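Long-range contact in SsDNA-binding protein essential for mitochondrial genome maintenance (Saccharomyces cerevisiae, PDB 6CQK), which binds single-stranded DNA preferentially and cooperatively, takes part in mitochondrial DNA replication and stimulates the PIF1 helicase: residues 63-77 / 89-103. Sequence-based numbering, arbitrary orientation.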
ATOM      1  N   ARG A  63      -4.073   8.465 -21.916  1.00 81.13           N
ATOM      2  CA  ARG A  63      -3.145   9.187 -22.808  1.00 88.30           C
ATOM      3  C   ARG A  63      -1.816   9.424 -22.105  1.00 86.82           C
ATOM      4  O   ARG A  63      -1.767   9.489 -20.878  1.00 86.74           O
ATOM      5  CB  ARG A  63      -3.750  10.544 -23.225  1.00 94.27           C
ATOM      6  CG  ARG A  63      -5.025  10.451 -24.075  1.00 98.00           C
ATOM      7  CD  ARG A  63      -5.492  11.832 -24.548  1.00 99.32           C
ATOM      8  NE  ARG A  63      -5.938  12.687 -23.436  1.00101.27           N
ATOM      9  CZ  ARG A  63      -7.144  12.640 -22.853  1.00101.49           C
ATOM     10  NH1 ARG A  63      -8.073  11.761 -23.241  1.00 98.23           N
ATOM     11  NH2 ARG A  63      -7.417  13.482 -21.849  1.00104.60           N
ATOM     12  N   LYS A  64      -0.758   9.584 -22.896  1.00 83.91           N
ATOM     13  CA  LYS A  64       0.553   9.926 -22.363  1.00 80.42           C
ATOM     14  C   LYS A  64       0.471  11.178 -21.455  1.00 75.53           C
ATOM     15  O   LYS A  64      -0.370  12.048 -21.664  1.00 76.72           O
ATOM     16  CB  LYS A  64       1.532  10.101 -23.532  1.00 80.95           C
ATOM     17  CG  LYS A  64       2.982  10.355 -23.166  1.00 84.87           C
ATOM     18  CD  LYS A  64       3.875  10.258 -24.433  1.00 87.44           C
ATOM     19  CE  LYS A  64       5.036  11.238 -24.529  1.00 91.07           C
ATOM     20  NZ  LYS A  64       6.012  11.115 -23.421  1.00 96.33           N
ATOM     21  N   GLY A  65       1.307  11.225 -20.415  1.00 71.20           N
ATOM     22  CA  GLY A  65       1.302  12.316 -19.442  1.00 67.41           C
ATOM     23  C   GLY A  65       0.267  12.184 -18.333  1.00 64.47           C
ATOM     24  O   GLY A  65       0.181  13.035 -17.437  1.00 61.93           O
ATOM     25  N   ALA A  66      -0.554  11.145 -18.394  1.00 63.37           N
ATOM     26  CA  ALA A  66      -1.534  10.899 -17.345  1.00 62.77           C
ATOM     27  C   ALA A  66      -0.927  10.648 -15.975  1.00 60.84           C
ATOM     28  O   ALA A  66      -0.019   9.830 -15.825  1.00 59.82           O
ATOM     29  CB  ALA A  66      -2.370   9.715 -17.703  1.00 63.94           C
ATOM     30  N   LEU A  67      -1.410  11.395 -14.987  1.00 60.31           N
ATOM     31  CA  LEU A  67      -1.164  11.055 -13.580  1.00 59.39           C
ATOM     32  C   LEU A  67      -1.955   9.801 -13.240  1.00 59.82           C
ATOM     33  O   LEU A  67      -3.185   9.800 -13.358  1.00 59.58           O
ATOM     34  CB  LEU A  67      -1.580  12.184 -12.645  1.00 56.78           C
ATOM     35  CG  LEU A  67      -1.168  12.016 -11.198  1.00 54.40           C
ATOM     36  CD1 LEU A  67       0.335  12.002 -11.076  1.00 54.05           C
ATOM     37  CD2 LEU A  67      -1.736  13.096 -10.300  1.00 52.70           C
ATOM     38  N   VAL A  68      -1.228   8.762 -12.837  1.00 60.22           N
ATOM     39  CA  VAL A  68      -1.803   7.464 -12.487  1.00 62.36           C
ATOM     40  C   VAL A  68      -1.382   7.005 -11.096  1.00 64.62           C
ATOM     41  O   VAL A  68      -0.363   7.460 -10.562  1.00 69.52           O
ATOM     42  CB  VAL A  68      -1.383   6.373 -13.459  1.00 60.23           C
ATOM     43  CG1 VAL A  68      -1.939   6.700 -14.788  1.00 60.96           C
ATOM     44  CG2 VAL A  68       0.126   6.219 -13.554  1.00 60.39           C
ATOM     45  N   TYR A  69      -2.156   6.095 -10.514  1.00 65.05           N
ATOM     46  CA  TYR A  69      -1.731   5.364  -9.286  1.00 64.64           C
ATOM     47  C   TYR A  69      -1.727   3.906  -9.685  1.00 61.54           C
ATOM     48  O   TYR A  69      -2.776   3.385 -10.021  1.00 62.12           O
ATOM     49  CB  TYR A  69      -2.672   5.632  -8.123  1.00 63.87           C
ATOM     50  CG  TYR A  69      -2.560   4.673  -6.981  1.00 66.24           C
ATOM     51  CD1 TYR A  69      -3.306   3.517  -6.939  1.00 65.05           C
ATOM     52  CD2 TYR A  69      -1.745   4.937  -5.918  1.00 68.91           C
ATOM     53  CE1 TYR A  69      -3.226   2.649  -5.883  1.00 65.08           C
ATOM     54  CE2 TYR A  69      -1.633   4.058  -4.867  1.00 69.99           C
ATOM     55  CZ  TYR A  69      -2.382   2.919  -4.852  1.00 68.01           C
ATOM     56  OH  TYR A  69      -2.261   2.074  -3.757  1.00 71.36           O
ATOM     57  N   VAL A  70      -0.547   3.296  -9.744  1.00 58.83           N
ATOM     58  CA  VAL A  70      -0.388   1.932 -10.216  1.00 58.08           C
ATOM     59  C   VAL A  70       0.070   1.083  -9.064  1.00 63.02           C
ATOM     60  O   VAL A  70       0.867   1.520  -8.217  1.00 66.13           O
ATOM     61  CB  VAL A  70       0.673   1.844 -11.276  1.00 57.08           C
ATOM     62  CG1 VAL A  70       1.044   0.400 -11.573  1.00 57.10           C
ATOM     63  CG2 VAL A  70       0.237   2.597 -12.522  1.00 57.31           C
ATOM     64  N   GLU A  71      -0.475  -0.127  -8.982  1.00 65.58           N
ATOM     65  CA  GLU A  71       0.039  -1.140  -8.062  1.00 66.51           C
ATOM     66  C   GLU A  71       0.556  -2.279  -8.911  1.00 63.12           C
ATOM     67  O   GLU A  71      -0.076  -2.655  -9.853  1.00 57.30           O
ATOM     68  CB  GLU A  71      -1.047  -1.689  -7.184  1.00 71.11           C
ATOM     69  CG  GLU A  71      -1.591  -0.698  -6.223  1.00 76.82           C
ATOM     70  CD  GLU A  71      -2.784  -1.207  -5.478  1.00 84.23           C
ATOM     71  OE1 GLU A  71      -3.700  -1.879  -6.042  1.00 86.53           O
ATOM     72  OE2 GLU A  71      -2.746  -0.888  -4.278  1.00 86.00           O
ATOM     73  N   ALA A  72       1.723  -2.791  -8.581  1.00 61.01           N
ATOM     74  CA  ALA A  72       2.362  -3.768  -9.423  1.00 60.86           C
ATOM     75  C   ALA A  72       3.122  -4.794  -8.576  1.00 60.12           C
ATOM     76  O   ALA A  72       3.765  -4.438  -7.586  1.00 55.69           O
ATOM     77  CB  ALA A  72       3.340  -3.049 -10.413  1.00 61.71           C
ATOM     78  N   ASP A  73       3.101  -6.043  -9.019  1.00 61.92           N
ATOM     79  CA  ASP A  73       3.947  -7.057  -8.399  1.00 63.35           C
ATOM     80  C   ASP A  73       5.368  -6.876  -8.823  1.00 60.65           C
ATOM     81  O   ASP A  73       5.630  -6.692 -10.016  1.00 65.12           O
ATOM     82  CB  ASP A  73       3.426  -8.477  -8.696  1.00 64.98           C
ATOM     83  CG  ASP A  73       2.251  -8.819  -7.806  1.00 71.27           C
ATOM     84  OD1 ASP A  73       2.297  -8.467  -6.597  1.00 74.86           O
ATOM     85  OD2 ASP A  73       1.231  -9.323  -8.290  1.00 79.18           O
ATOM     86  N   ALA A  74       6.262  -6.906  -7.862  1.00 58.17           N
ATOM     87  CA  ALA A  74       7.676  -6.715  -8.111  1.00 62.66           C
ATOM     88  C   ALA A  74       8.499  -7.985  -8.006  1.00 64.77           C
ATOM     89  O   ALA A  74       8.310  -8.752  -7.066  1.00 63.55           O
ATOM     90  CB  ALA A  74       8.243  -5.689  -7.128  1.00 62.15           C
ATOM     91  N   ALA A  75       9.426  -8.167  -8.943  1.00 71.10           N
ATOM     92  CA  ALA A  75      10.441  -9.228  -8.882  1.00 74.41           C
ATOM     93  C   ALA A  75      11.767  -8.742  -9.406  1.00 78.94           C
ATOM     94  O   ALA A  75      11.815  -7.733 -10.070  1.00 81.21           O
ATOM     95  CB  ALA A  75      10.009 -10.385  -9.726  1.00 73.14           C
ATOM     96  N   ASN A  76      12.824  -9.469  -9.091  1.00 84.85           N
ATOM     97  CA  ASN A  76      14.148  -9.194  -9.585  1.00 91.79           C
ATOM     98  C   ASN A  76      14.512 -10.309 -10.501  1.00 96.40           C
ATOM     99  O   ASN A  76      14.410 -11.427 -10.096  1.00100.69           O
ATOM    100  CB  ASN A  76      15.134  -9.054  -8.404  1.00 96.77           C
ATOM    101  CG  ASN A  76      15.252  -7.596  -7.889  1.00 99.50           C
ATOM    102  OD1 ASN A  76      15.037  -6.592  -8.612  1.00 94.28           O
ATOM    103  ND2 ASN A  76      15.615  -7.477  -6.622  1.00102.70           N
ATOM    104  N   TYR A  77      14.874 -10.009 -11.746  1.00108.82           N
ATOM    105  CA  TYR A  77      15.375 -10.986 -12.721  1.00120.26           C
ATOM    106  C   TYR A  77      16.778 -10.682 -13.270  1.00121.01           C
ATOM    107  O   TYR A  77      17.030  -9.558 -13.716  1.00115.57           O
ATOM    108  CB  TYR A  77      14.427 -11.043 -13.903  1.00129.16           C
ATOM    109  CG  TYR A  77      12.986 -11.415 -13.591  1.00141.37           C
ATOM    110  CD1 TYR A  77      12.618 -12.180 -12.455  1.00136.61           C
ATOM    111  CD2 TYR A  77      11.971 -11.020 -14.467  1.00149.61           C
ATOM    112  CE1 TYR A  77      11.288 -12.518 -12.217  1.00131.14           C
ATOM    113  CE2 TYR A  77      10.642 -11.358 -14.231  1.00144.64           C
ATOM    114  CZ  TYR A  77      10.309 -12.108 -13.101  1.00135.15           C
ATOM    115  OH  TYR A  77       8.997 -12.409 -12.868  1.00123.83           O
ATOM    116  N   THR A  89      17.650  -6.999 -12.809  1.00 99.50           N
ATOM    117  CA  THR A  89      16.656  -6.041 -13.192  1.00 97.04           C
ATOM    118  C   THR A  89      15.303  -6.247 -12.508  1.00 85.81           C
ATOM    119  O   THR A  89      14.879  -7.360 -12.159  1.00 84.22           O
ATOM    120  CB  THR A  89      16.512  -5.994 -14.749  1.00102.63           C
ATOM    121  OG1 THR A  89      16.108  -4.654 -15.098  1.00106.46           O
ATOM    122  CG2 THR A  89      15.471  -7.025 -15.213  1.00101.90           C
ATOM    123  N   LEU A  90      14.611  -5.140 -12.383  1.00 76.88           N
ATOM    124  CA  LEU A  90      13.367  -5.098 -11.677  1.00 74.53           C
ATOM    125  C   LEU A  90      12.171  -5.251 -12.606  1.00 72.50           C
ATOM    126  O   LEU A  90      11.995  -4.443 -13.475  1.00 73.11           O
ATOM    127  CB  LEU A  90      13.266  -3.778 -10.977  1.00 76.21           C
ATOM    128  CG  LEU A  90      11.982  -3.500 -10.199  1.00 80.72           C
ATOM    129  CD1 LEU A  90      11.861  -4.349  -8.935  1.00 81.40           C
ATOM    130  CD2 LEU A  90      11.940  -2.023  -9.850  1.00 82.42           C
ATOM    131  N   SER A  91      11.336  -6.267 -12.378  1.00 70.52           N
ATOM    132  CA  SER A  91      10.143  -6.471 -13.134  1.00 65.78           C
ATOM    133  C   SER A  91       9.013  -6.006 -12.285  1.00 65.74           C
ATOM    134  O   SER A  91       8.939  -6.353 -11.105  1.00 71.76           O
ATOM    135  CB  SER A  91       9.938  -7.929 -13.390  1.00 67.93           C
ATOM    136  OG  SER A  91       8.609  -8.129 -13.801  1.00 70.68           O
ATOM    137  N   LEU A  92       8.084  -5.286 -12.908  1.00 63.28           N
ATOM    138  CA  LEU A  92       6.934  -4.679 -12.232  1.00 60.43           C
ATOM    139  C   LEU A  92       5.743  -4.968 -13.071  1.00 61.67           C
ATOM    140  O   LEU A  92       5.588  -4.391 -14.165  1.00 64.80           O
ATOM    141  CB  LEU A  92       7.073  -3.209 -12.150  1.00 61.29           C
ATOM    142  CG  LEU A  92       8.044  -2.649 -11.123  1.00 65.20           C
ATOM    143  CD1 LEU A  92       8.139  -1.159 -11.335  1.00 64.23           C
ATOM    144  CD2 LEU A  92       7.620  -2.926  -9.698  1.00 65.70           C
ATOM    145  N   VAL A  93       4.939  -5.937 -12.615  1.00 59.26           N
ATOM    146  CA  VAL A  93       3.821  -6.415 -13.396  1.00 56.56           C
ATOM    147  C   VAL A  93       2.589  -5.845 -12.823  1.00 56.76           C
ATOM    148  O   VAL A  93       2.335  -6.000 -11.619  1.00 58.22           O
ATOM    149  CB  VAL A  93       3.764  -7.930 -13.386  1.00 55.73           C
ATOM    150  CG1 VAL A  93       2.494  -8.388 -14.058  1.00 54.48           C
ATOM    151  CG2 VAL A  93       4.981  -8.465 -14.124  1.00 56.20           C
ATOM    152  N   GLN A  94       1.857  -5.110 -13.649  1.00 57.32           N
ATOM    153  CA  GLN A  94       0.734  -4.293 -13.179  1.00 60.08           C
ATOM    154  C   GLN A  94      -0.406  -5.139 -12.616  1.00 62.41           C
ATOM    155  O   GLN A  94      -0.749  -6.115 -13.198  1.00 62.95           O
ATOM    156  CB  GLN A  94       0.232  -3.422 -14.322  1.00 60.14           C
ATOM    157  CG  GLN A  94      -0.928  -2.535 -13.946  1.00 62.48           C
ATOM    158  CD  GLN A  94      -1.308  -1.541 -15.022  1.00 65.79           C
ATOM    159  OE1 GLN A  94      -0.451  -0.895 -15.622  1.00 67.12           O
ATOM    160  NE2 GLN A  94      -2.591  -1.422 -15.277  1.00 67.53           N
ATOM    161  N   LYS A  95      -0.939  -4.773 -11.451  1.00 67.82           N
ATOM    162  CA  LYS A  95      -2.107  -5.420 -10.836  1.00 70.17           C
ATOM    163  C   LYS A  95      -3.341  -4.539 -10.818  1.00 70.79           C
ATOM    164  O   LYS A  95      -4.454  -5.001 -10.812  1.00 72.53           O
ATOM    165  CB  LYS A  95      -1.716  -5.901  -9.438  1.00 74.10           C
ATOM    166  CG  LYS A  95      -0.791  -7.113  -9.429  1.00 82.75           C
ATOM    167  CD  LYS A  95      -1.179  -8.066 -10.596  1.00 88.68           C
ATOM    168  CE  LYS A  95      -0.205  -9.186 -10.947  1.00 90.61           C
ATOM    169  NZ  LYS A  95      -0.262  -9.643 -12.367  1.00 96.15           N
ATOM    170  N   ASP A  96      -3.157  -3.247 -10.915  1.00 76.92           N
ATOM    171  CA  ASP A  96      -4.265  -2.351 -10.853  1.00 82.56           C
ATOM    172  C   ASP A  96      -3.868  -1.002 -11.317  1.00 78.57           C
ATOM    173  O   ASP A  96      -2.702  -0.689 -11.211  1.00 83.96           O
ATOM    174  CB  ASP A  96      -4.723  -2.279  -9.425  1.00 88.33           C
ATOM    175  CG  ASP A  96      -6.083  -2.626  -9.321  1.00 95.07           C
ATOM    176  OD1 ASP A  96      -6.935  -1.857  -9.829  1.00104.48           O
ATOM    177  OD2 ASP A  96      -6.251  -3.771  -8.879  1.00 97.74           O
ATOM    178  N   ILE A  97      -4.795  -0.234 -11.868  1.00 73.37           N
ATOM    179  CA  ILE A  97      -4.496   1.120 -12.205  1.00 73.17           C
ATOM    180  C   ILE A  97      -5.647   2.015 -11.895  1.00 74.01           C
ATOM    181  O   ILE A  97      -6.779   1.646 -12.110  1.00 80.17           O
ATOM    182  CB  ILE A  97      -3.992   1.292 -13.656  1.00 74.87           C
ATOM    183  CG1 ILE A  97      -3.762   2.788 -13.957  1.00 78.45           C
ATOM    184  CG2 ILE A  97      -4.911   0.689 -14.668  1.00 74.04           C
ATOM    185  CD1 ILE A  97      -2.795   3.018 -15.084  1.00 80.36           C
ATOM    186  N   ASN A  98      -5.336   3.196 -11.355  1.00 73.62           N
ATOM    187  CA  ASN A  98      -6.264   4.305 -11.138  1.00 70.65           C
ATOM    188  C   ASN A  98      -5.831   5.491 -12.022  1.00 70.48           C
ATOM    189  O   ASN A  98      -4.683   5.917 -11.990  1.00 76.90           O
ATOM    190  CB  ASN A  98      -6.178   4.669  -9.671  1.00 71.02           C
ATOM    191  CG  ASN A  98      -7.494   5.018  -9.107  1.00 73.41           C
ATOM    192  OD1 ASN A  98      -7.969   6.104  -9.364  1.00 73.82           O
ATOM    193  ND2 ASN A  98      -8.089   4.136  -8.296  1.00 78.36           N
ATOM    194  N   LEU A  99      -6.718   5.975 -12.870  1.00 69.36           N
ATOM    195  CA  LEU A  99      -6.456   7.157 -13.633  1.00 69.23           C
ATOM    196  C   LEU A  99      -6.851   8.287 -12.727  1.00 70.41           C
ATOM    197  O   LEU A  99      -7.984   8.350 -12.308  1.00 67.85           O
ATOM    198  CB  LEU A  99      -7.278   7.177 -14.895  1.00 68.54           C
ATOM    199  CG  LEU A  99      -6.973   8.419 -15.681  1.00 71.80           C
ATOM    200  CD1 LEU A  99      -5.545   8.397 -16.238  1.00 73.78           C
ATOM    201  CD2 LEU A  99      -7.987   8.579 -16.789  1.00 71.92           C
ATOM    202  N   LEU A 100      -5.886   9.132 -12.359  1.00 72.45           N
ATOM    203  CA  LEU A 100      -6.140  10.282 -11.490  1.00 71.70           C
ATOM    204  C   LEU A 100      -6.439  11.506 -12.303  1.00 71.63           C
ATOM    205  O   LEU A 100      -7.325  12.265 -11.960  1.00 72.29           O
ATOM    206  CB  LEU A 100      -4.943  10.513 -10.579  1.00 73.58           C
ATOM    207  CG  LEU A 100      -4.557   9.279  -9.747  1.00 74.59           C
ATOM    208  CD1 LEU A 100      -3.334   9.558  -8.903  1.00 75.40           C
ATOM    209  CD2 LEU A 100      -5.713   8.860  -8.853  1.00 75.55           C
ATOM    210  N   LYS A 101      -5.683  11.697 -13.372  1.00 72.81           N
ATOM    211  CA  LYS A 101      -5.877  12.763 -14.289  1.00 73.48           C
ATOM    212  C   LYS A 101      -5.239  12.340 -15.591  1.00 73.18           C
ATOM    213  O   LYS A 101      -4.058  12.022 -15.617  1.00 73.31           O
ATOM    214  CB  LYS A 101      -5.200  14.038 -13.782  1.00 78.19           C
ATOM    215  CG  LYS A 101      -5.484  15.205 -14.706  1.00 86.01           C
ATOM    216  CD  LYS A 101      -4.521  16.388 -14.664  1.00 95.77           C
ATOM    217  CE  LYS A 101      -3.255  16.098 -15.514  1.00100.31           C
ATOM    218  NZ  LYS A 101      -3.231  16.757 -16.855  1.00101.38           N
ATOM    219  N   ASN A 102      -5.954  12.501 -16.700  1.00 74.39           N
ATOM    220  CA  ASN A 102      -5.421  12.167 -18.033  1.00 74.28           C
ATOM    221  C   ASN A 102      -4.501  13.235 -18.708  1.00 76.68           C
ATOM    222  O   ASN A 102      -4.309  14.317 -18.153  1.00 79.46           O
ATOM    223  CB  ASN A 102      -6.600  11.766 -18.916  1.00 73.74           C
ATOM    224  CG  ASN A 102      -6.312  10.538 -19.754  1.00 72.51           C
ATOM    225  OD1 ASN A 102      -5.177  10.282 -20.121  1.00 72.46           O
ATOM    226  ND2 ASN A 102      -7.351   9.820 -20.130  1.00 73.98           N
ATOM    227  N   GLY A 103      -3.947  12.938 -19.895  1.00 78.38           N
ATOM    228  CA  GLY A 103      -3.086  13.876 -20.664  1.00 78.56           C
ATOM    229  C   GLY A 103      -3.845  14.934 -21.492  1.00 78.07           C
ATOM    230  O   GLY A 103      -3.424  15.380 -22.582  1.00 73.80           O
TER
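Val68 and Ile97 meet on the inner face of the antiparallel hairpin formed by strands 67-77 and 89-99, part of the OB fold of this single-strand binding protein. With its CG1 anti to the backbone N (chi1 177°), Ile97 swings CD1 to 3.8 Å from Val68 CG1, and that methyl also reaches Val70 CG2; Tyr30, Ile32 and Leu58 continue this core. A classic beta bulge sets Lys95 and Asp96 both opposite Glu71, with Lys95 N 2.8 Å from Glu71 O. On the other face Asn98 CB lies obliquely by the Tyr69 ring, nearest CD1, the ring and amide planes 77° apart; Asn98 OD1 accepts a hydrogen bond from Met1 N of a third subunit, whose Phe3 packs against both side chains. Tyr69 OH meets Glu71 OE2 from above the carboxylate plane, 3.0 Å away. Beyond the strands, Asn102 lays its amide over one face of the Arg63 guanidinium, the planes 18° apart. Replacing Asn102 by alanine is likely to leave Arg63 N without its acceptor and the guanidinium, its stacked amide gone, freer to swing. The amide oxygen is gripped twice: Gly103 N lies 2.9 Å from Asn102 OD1, while Arg63 N approaches the same oxygen in the carbonyl plane, on a lone pair, at 2.8 Å.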